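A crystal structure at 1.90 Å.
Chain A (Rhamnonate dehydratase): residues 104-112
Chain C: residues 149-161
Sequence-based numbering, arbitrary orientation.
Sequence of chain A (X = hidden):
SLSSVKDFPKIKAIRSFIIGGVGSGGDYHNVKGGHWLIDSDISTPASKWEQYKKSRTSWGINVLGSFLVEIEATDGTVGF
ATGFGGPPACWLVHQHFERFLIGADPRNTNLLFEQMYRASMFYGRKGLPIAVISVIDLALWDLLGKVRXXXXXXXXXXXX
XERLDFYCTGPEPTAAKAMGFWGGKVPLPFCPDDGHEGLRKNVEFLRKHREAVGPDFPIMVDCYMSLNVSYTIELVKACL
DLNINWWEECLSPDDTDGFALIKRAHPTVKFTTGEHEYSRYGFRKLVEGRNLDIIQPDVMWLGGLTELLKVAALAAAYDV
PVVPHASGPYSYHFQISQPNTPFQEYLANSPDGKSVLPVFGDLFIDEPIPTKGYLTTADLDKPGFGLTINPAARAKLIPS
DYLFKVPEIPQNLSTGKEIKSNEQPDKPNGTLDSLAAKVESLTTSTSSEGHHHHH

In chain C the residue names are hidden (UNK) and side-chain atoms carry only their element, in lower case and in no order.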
ATOM      1  N   ALA A 104     -19.049 -36.641  26.301  1.00 14.78           N
ATOM      2  CA  ALA A 104     -17.903 -35.734  26.375  1.00 14.23           C
ATOM      3  C   ALA A 104     -17.741 -35.050  27.727  1.00 13.97           C
ATOM      4  O   ALA A 104     -18.689 -34.942  28.502  1.00 14.94           O
ATOM      5  CB  ALA A 104     -18.011 -34.672  25.277  1.00 15.05           C
ATOM      6  N   ASP A 105     -16.520 -34.603  28.004  1.00 13.53           N
ATOM      7  CA  ASP A 105     -16.222 -33.889  29.238  1.00 14.48           C
ATOM      8  C   ASP A 105     -16.644 -32.456  28.930  1.00 14.27           C
ATOM      9  O   ASP A 105     -16.108 -31.836  28.014  1.00 14.62           O
ATOM     10  CB  ASP A 105     -14.716 -33.930  29.530  1.00 16.07           C
ATOM     11  CG  ASP A 105     -14.369 -33.387  30.908  1.00 17.41           C
ATOM     12  OD1 ASP A 105     -14.899 -32.321  31.290  1.00 17.37           O
ATOM     13  OD2 ASP A 105     -13.558 -34.026  31.610  1.00 18.47           O
ATOM     14  N   PRO A 106     -17.618 -31.916  29.677  1.00 14.37           N
ATOM     15  CA  PRO A 106     -18.081 -30.545  29.433  1.00 13.59           C
ATOM     16  C   PRO A 106     -17.023 -29.458  29.597  1.00 12.86           C
ATOM     17  O   PRO A 106     -17.234 -28.317  29.188  1.00 13.36           O
ATOM     18  CB  PRO A 106     -19.241 -30.394  30.418  1.00 13.98           C
ATOM     19  CG  PRO A 106     -18.828 -31.281  31.547  1.00 15.64           C
ATOM     20  CD  PRO A 106     -18.309 -32.505  30.837  1.00 13.74           C
ATOM     21  N   ARG A 107     -15.886 -29.803  30.191  1.00 12.80           N
ATOM     22  CA  ARG A 107     -14.816 -28.827  30.367  1.00 12.64           C
ATOM     23  C   ARG A 107     -14.032 -28.636  29.074  1.00 12.48           C
ATOM     24  O   ARG A 107     -13.237 -27.697  28.954  1.00 13.37           O
ATOM     25  CB  ARG A 107     -13.874 -29.265  31.493  1.00 12.63           C
ATOM     26  CG  ARG A 107     -14.514 -29.209  32.879  1.00 12.52           C
ATOM     27  CD  ARG A 107     -13.603 -29.821  33.931  1.00 11.39           C
ATOM     28  NE  ARG A 107     -13.275 -31.205  33.602  1.00 11.02           N
ATOM     29  CZ  ARG A 107     -12.480 -31.982  34.330  1.00 11.72           C
ATOM     30  NH1 ARG A 107     -11.923 -31.515  35.438  1.00 11.82           N
ATOM     31  NH2 ARG A 107     -12.244 -33.231  33.949  1.00 13.46           N
ATOM     32  N   ASN A 108     -14.263 -29.521  28.106  1.00 12.05           N
ATOM     33  CA  ASN A 108     -13.577 -29.442  26.815  1.00 11.74           C
ATOM     34  C   ASN A 108     -14.288 -28.457  25.896  1.00 11.81           C
ATOM     35  O   ASN A 108     -14.670 -28.796  24.776  1.00 11.41           O
ATOM     36  CB  ASN A 108     -13.522 -30.824  26.152  1.00 11.58           C
ATOM     37  CG  ASN A 108     -12.590 -31.781  26.876  1.00 10.52           C
ATOM     38  OD1 ASN A 108     -11.750 -31.361  27.666  1.00 11.60           O
ATOM     39  ND2 ASN A 108     -12.723 -33.070  26.592  1.00 11.56           N
ATOM     40  N   THR A 109     -14.459 -27.230  26.377  1.00 12.08           N
ATOM     41  CA  THR A 109     -15.141 -26.201  25.606  1.00 12.83           C
ATOM     42  C   THR A 109     -14.457 -25.892  24.281  1.00 12.30           C
ATOM     43  O   THR A 109     -15.126 -25.729  23.257  1.00  9.01           O
ATOM     44  CB  THR A 109     -15.278 -24.906  26.425  1.00 13.09           C
ATOM     45  OG1 THR A 109     -14.008 -24.548  26.985  1.00 15.30           O
ATOM     46  CG2 THR A 109     -16.275 -25.109  27.545  1.00 15.81           C
ATOM     47  N   ASN A 110     -13.129 -25.814  24.292  1.00 11.68           N
ATOM     48  CA  ASN A 110     -12.397 -25.526  23.062  1.00 13.19           C
ATOM     49  C   ASN A 110     -12.574 -26.626  22.019  1.00 14.32           C
ATOM     50  O   ASN A 110     -12.823 -26.343  20.846  1.00 16.59           O
ATOM     51  CB  ASN A 110     -10.907 -25.312  23.354  1.00 10.93           C
ATOM     52  CG  ASN A 110     -10.626 -23.951  23.975  1.00 11.78           C
ATOM     53  OD1 ASN A 110     -11.491 -23.071  23.980  1.00 13.98           O
ATOM     54  ND2 ASN A 110      -9.415 -23.766  24.484  1.00 10.35           N
ATOM     55  N   LEU A 111     -12.448 -27.880  22.440  1.00 12.30           N
ATOM     56  CA  LEU A 111     -12.610 -29.000  21.517  1.00 12.01           C
ATOM     57  C   LEU A 111     -14.022 -29.056  20.940  1.00 11.72           C
ATOM     58  O   LEU A 111     -14.212 -29.159  19.725  1.00 10.76           O
ATOM     59  CB  LEU A 111     -12.313 -30.326  22.224  1.00 11.23           C
ATOM     60  CG  LEU A 111     -12.651 -31.577  21.405  1.00 11.60           C
ATOM     61  CD1 LEU A 111     -11.683 -31.691  20.235  1.00 13.57           C
ATOM     62  CD2 LEU A 111     -12.571 -32.817  22.286  1.00 13.86           C
ATOM     63  N   LEU A 112     -15.018 -28.984  21.813  1.00 10.83           N
ATOM     64  CA  LEU A 112     -16.402 -29.057  21.365  1.00 11.44           C
ATOM     65  C   LEU A 112     -16.783 -27.943  20.392  1.00 11.33           C
ATOM     66  O   LEU A 112     -17.524 -28.181  19.437  1.00 11.11           O
ATOM     67  CB  LEU A 112     -17.343 -29.072  22.571  1.00 12.08           C
ATOM     68  CG  LEU A 112     -17.156 -30.292  23.482  1.00 12.67           C
ATOM     69  CD1 LEU A 112     -18.091 -30.189  24.678  1.00 14.26           C
ATOM     70  CD2 LEU A 112     -17.428 -31.576  22.703  1.00 13.92           C
TER
ATOM     71  N   UNK C 149      -8.919 -28.523  42.961  1.00 13.63           N
ATOM     72  CA  UNK C 149      -8.495 -29.911  42.795  1.00 14.46           C
ATOM     73  C   UNK C 149      -8.595 -30.333  41.328  1.00 14.36           C
ATOM     74  O   UNK C 149      -9.000 -31.451  41.021  1.00 12.69           O
ATOM     75  c   UNK C 149      -9.348 -30.857  43.648  1.00 14.95           C
ATOM     76  n   UNK C 149      -7.480 -32.370  43.978  1.00 15.45           N
ATOM     77  c   UNK C 149      -8.774 -32.270  43.700  1.00 15.85           C
ATOM     78  o   UNK C 149      -9.487 -33.255  43.498  1.00 14.96           O
ATOM     79  N   UNK C 150      -8.230 -29.424  40.426  1.00 13.86           N
ATOM     80  CA  UNK C 150      -8.265 -29.712  38.994  1.00 14.27           C
ATOM     81  C   UNK C 150      -6.952 -29.299  38.334  1.00 12.59           C
ATOM     82  O   UNK C 150      -6.254 -28.408  38.823  1.00 12.97           O
ATOM     83  c   UNK C 150     -10.809 -29.325  38.779  1.00 16.67           C
ATOM     84  c   UNK C 150     -11.906 -28.661  37.956  1.00 19.83           C
ATOM     85  c   UNK C 150      -9.412 -28.949  38.312  1.00 14.88           C
ATOM     86  o   UNK C 150     -12.697 -27.878  38.529  1.00 19.93           O
ATOM     87  o   UNK C 150     -11.981 -28.924  36.737  1.00 14.93           O
ATOM     88  N   UNK C 151      -6.591 -29.953  37.220  1.00 13.09           N
ATOM     89  CA  UNK C 151      -5.352 -29.607  36.518  1.00 12.00           C
ATOM     90  C   UNK C 151      -5.619 -28.274  35.817  1.00 12.36           C
ATOM     91  O   UNK C 151      -6.756 -28.001  35.437  1.00 10.71           O
ATOM     92  c   UNK C 151      -5.998 -31.875  36.096  1.00 13.66           C
ATOM     93  c   UNK C 151      -5.188 -30.744  35.507  1.00 12.29           C
ATOM     94  c   UNK C 151      -7.202 -31.163  36.644  1.00 11.33           C
ATOM     95  N   UNK C 152      -4.592 -27.448  35.651  1.00 11.10           N
ATOM     96  CA  UNK C 152      -4.777 -26.163  34.990  1.00 11.48           C
ATOM     97  C   UNK C 152      -5.407 -26.312  33.602  1.00 11.48           C
ATOM     98  O   UNK C 152      -6.267 -25.515  33.222  1.00 11.24           O
ATOM     99  c   UNK C 152      -3.437 -25.391  34.845  1.00 11.80           C
ATOM    100  c   UNK C 152      -2.955 -24.929  36.211  1.00 11.44           C
ATOM    101  c   UNK C 152      -3.626 -24.167  33.936  1.00 10.65           C
ATOM    102  N   UNK C 153      -5.006 -27.332  32.846  1.00 10.40           N
ATOM    103  CA  UNK C 153      -5.561 -27.493  31.507  1.00 11.35           C
ATOM    104  C   UNK C 153      -7.081 -27.663  31.515  1.00 11.59           C
ATOM    105  O   UNK C 153      -7.747 -27.281  30.556  1.00 10.50           O
ATOM    106  c   UNK C 153      -5.189 -32.176  32.204  1.00 11.18           C
ATOM    107  o   UNK C 153      -6.634 -33.994  31.613  1.00 12.10           O
ATOM    108  c   UNK C 153      -6.836 -31.910  30.469  1.00 10.61           C
ATOM    109  c   UNK C 153      -6.219 -32.695  31.430  1.00 12.58           C
ATOM    110  c   UNK C 153      -6.415 -30.595  30.280  1.00  9.80           C
ATOM    111  c   UNK C 153      -5.377 -30.050  31.036  1.00 11.26           C
ATOM    112  c   UNK C 153      -4.774 -30.855  32.003  1.00 10.09           C
ATOM    113  c   UNK C 153      -4.868 -28.650  30.758  1.00 10.52           C
ATOM    114  N   UNK C 154      -7.635 -28.206  32.599  1.00 10.49           N
ATOM    115  CA  UNK C 154      -9.086 -28.381  32.686  1.00  9.96           C
ATOM    116  C   UNK C 154      -9.790 -27.065  33.023  1.00 10.25           C
ATOM    117  O   UNK C 154     -11.018 -27.002  33.032  1.00  8.93           O
ATOM    118  c   UNK C 154      -9.844 -33.489  30.900  1.00 13.59           C
ATOM    119  c   UNK C 154      -9.066 -30.849  33.418  1.00 10.34           C
ATOM    120  c   UNK C 154      -9.453 -29.417  33.752  1.00 10.27           C
ATOM    121  n   UNK C 154      -9.543 -34.782  30.832  1.00 12.65           N
ATOM    122  n   UNK C 154     -10.437 -32.893  29.873  1.00 10.17           N
ATOM    123  n   UNK C 154      -9.536 -32.800  31.995  1.00 12.51           N
ATOM    124  c   UNK C 154      -9.797 -31.376  32.186  1.00 12.14           C
ATOM    125  N   UNK C 155      -9.009 -26.027  33.303  1.00  9.47           N
ATOM    126  CA  UNK C 155      -9.553 -24.716  33.647  1.00 11.13           C
ATOM    127  C   UNK C 155      -9.475 -23.709  32.501  1.00 11.19           C
ATOM    128  O   UNK C 155     -10.105 -22.649  32.557  1.00 12.29           O
ATOM    129  c   UNK C 155      -8.804 -24.135  34.850  1.00 11.38           C
ATOM    130  c   UNK C 155      -8.842 -24.926  36.159  1.00 13.40           C
ATOM    131  c   UNK C 155      -8.041 -24.176  37.221  1.00 13.38           C
ATOM    132  c   UNK C 155     -10.284 -25.113  36.606  1.00 13.57           C
ATOM    133  N   UNK C 156      -8.710 -24.034  31.466  1.00 12.05           N
ATOM    134  CA  UNK C 156      -8.540 -23.114  30.347  1.00 13.39           C
ATOM    135  C   UNK C 156      -9.009 -23.632  28.991  1.00 13.30           C
ATOM    136  O   UNK C 156      -8.446 -23.271  27.959  1.00 15.04           O
ATOM    137  c   UNK C 156      -4.694 -23.574  29.841  1.00 12.90           C
ATOM    138  c   UNK C 156      -7.061 -22.678  30.225  1.00 12.00           C
ATOM    139  c   UNK C 156      -6.634 -21.927  31.486  1.00 12.33           C
ATOM    140  c   UNK C 156      -6.169 -23.906  30.018  1.00 13.36           C
ATOM    141  N   UNK C 157     -10.036 -24.477  28.987  1.00 12.92           N
ATOM    142  CA  UNK C 157     -10.541 -24.978  27.721  1.00 13.97           C
ATOM    143  C   UNK C 157     -10.599 -26.485  27.590  1.00 13.54           C
ATOM    144  O   UNK C 157     -11.178 -26.998  26.631  1.00 13.85           O
ATOM    145  N   UNK C 158      -9.998 -27.190  28.543  1.00 13.66           N
ATOM    146  CA  UNK C 158     -10.007 -28.641  28.510  1.00 14.56           C
ATOM    147  C   UNK C 158      -8.950 -29.208  27.584  1.00 14.80           C
ATOM    148  O   UNK C 158      -7.976 -28.536  27.263  1.00 15.41           O
ATOM    149  N   UNK C 159      -9.138 -30.450  27.157  1.00 14.60           N
ATOM    150  CA  UNK C 159      -8.182 -31.083  26.261  1.00 15.23           C
ATOM    151  C   UNK C 159      -8.678 -31.050  24.824  1.00 14.36           C
ATOM    152  O   UNK C 159      -9.786 -31.503  24.530  1.00 15.51           O
ATOM    153  c   UNK C 159      -7.941 -32.527  26.690  1.00 15.19           C
ATOM    154  N   UNK C 160      -7.865 -30.494  23.932  1.00 14.06           N
ATOM    155  CA  UNK C 160      -8.220 -30.450  22.521  1.00 14.51           C
ATOM    156  C   UNK C 160      -7.551 -31.650  21.863  1.00 15.12           C
ATOM    157  O   UNK C 160      -7.794 -31.954  20.698  1.00 17.01           O
ATOM    158  o   UNK C 160      -6.339 -28.962  22.096  1.00 15.97           O
ATOM    159  c   UNK C 160      -7.736 -29.154  21.839  1.00 15.46           C
ATOM    160  c   UNK C 160      -8.528 -27.955  22.352  1.00 14.46           C
ATOM    161  N   UNK C 161      -6.706 -32.320  22.638  1.00 15.51           N
ATOM    162  CA  UNK C 161      -5.982 -33.511  22.205  1.00 16.44           C
ATOM    163  C   UNK C 161      -5.699 -34.330  23.465  1.00 16.31           C
ATOM    164  O   UNK C 161      -5.558 -33.769  24.551  1.00 15.27           O
ATOM    165  c   UNK C 161      -4.663 -33.120  21.528  1.00 19.00           C
ATOM    166  c   UNK C 161      -2.506 -31.799  21.652  1.00 22.49           C
ATOM    167  c   UNK C 161      -2.898 -30.752  20.613  1.00 25.50           C
ATOM    168  n   UNK C 161      -3.582 -29.581  21.245  1.00 23.49           N
ATOM    169  c   UNK C 161      -3.725 -32.313  22.418  1.00 22.50           C
TER
HETATM  170  O   HOH W   1     -12.454 -25.411  30.390  1.00 19.18           O
HETATM  171  O   HOH W   2     -10.718 -35.050  27.799  1.00 17.43           O
HETATM  172  O   HOH W   3      -8.895 -21.135  25.981  1.00 22.41           O
HETATM  173  O   HOH W   4     -11.265 -28.840  24.817  1.00 10.53           O

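Position 149 carries four side-chain atoms, two carbons with one oxygen and one nitrogen on the second: an amide attached directly to CB, hence Asn149(C). It stays out of reach of chain A, and its positive phi of 58° follows the end of a helix.

Position 150 has three carbons in a row, the last bearing two oxygens. One oxygen lies 2.9 Å from NH1 of Arg107(A), near the guanidinium plane. A carboxylate on a two-carbon arm is Glu150(C), and the pair is a salt bridge with an N-H...O angle of 160°.

At 151 three carbons close a ring onto the backbone N, which defines Pro151(C). Position 152 has one carbon bearing two more, the forked Val152(C), out of reach of the chain A stretch. Position 153 shows one carbon, then a six-carbon ring bearing an oxygen: Tyr153(C), whose side chain makes no contact with the chain A stretch.

Position 154 has three carbons, a nitrogen, and a carbon carrying two further nitrogens, a guanidinium and therefore Arg154(C). Its NH1 lies 3.0 Å from OD1 of Asn108(A), at the guanidinium edge, and 3.7 Å from OD2 of Asp105(A). The latter is a long salt bridge: the carboxylate oxygen sits over the guanidinium face, so no N-H points at it.

Position 155 has four carbons forked at the second, Leu155(C), with CB directed away from chain A. Position 156 also has four, but forks at the first and has one arm two carbons long: Ile156(C). Its CB points away too, while its backbone O shares water 3 with ND2 of Asn110(A).

Position 157 has no side-chain atoms: Gly157(C). An ideal CB would fall 2.2 Å from ND2 of Asn110(A), a clash, and at phi/psi 125/-10 it would also jam against the preceding carbonyl. Position 158 is equally bare, Gly158(C); there a CB would lie 2.3 Å from OD1 of Asn108(A) and 2.5 Å from O of Arg107(A).

Position 159 has a single carbon, Ala159(C). Its backbone N donates to OD1 of Asn108(A) at 2.8 Å and 158°. Position 160 has one carbon carrying an oxygen and a carbon, Thr160(C); its CG2 packs 3.7 Å from CB of Asn110(A). Position 161 has four carbons in a row ending in nitrogen, Lys161(C). Its CA-to-CB bond points away from chain A, and the side chain makes no contact there; its NZ donates to OG1 of Thr160(C) at 3.0 Å.

The contact combines charge with close backbone packing. Asp105(A) holds Arg107(A) through OD1 to NE (3.0 Å) and OD2 to NH2 (2.8 Å), while Glu150(C) takes NH1. This acidic company offsets the approach of like charges, NH2 of Arg107(A) and NE of Arg154(C), at 3.4 Å. The bare glycines let the chains close to 4.0 Å between CA of Asn108(A) and CA of Gly158(C). There N of Asn110(A) donates to O of Gly157(C) at 3.3 Å, and water 4 links that oxygen (2.6 Å from its O) to N of Leu111(A) (2.8 Å).

Chain C 149-161: NEPVYRLIGGATK
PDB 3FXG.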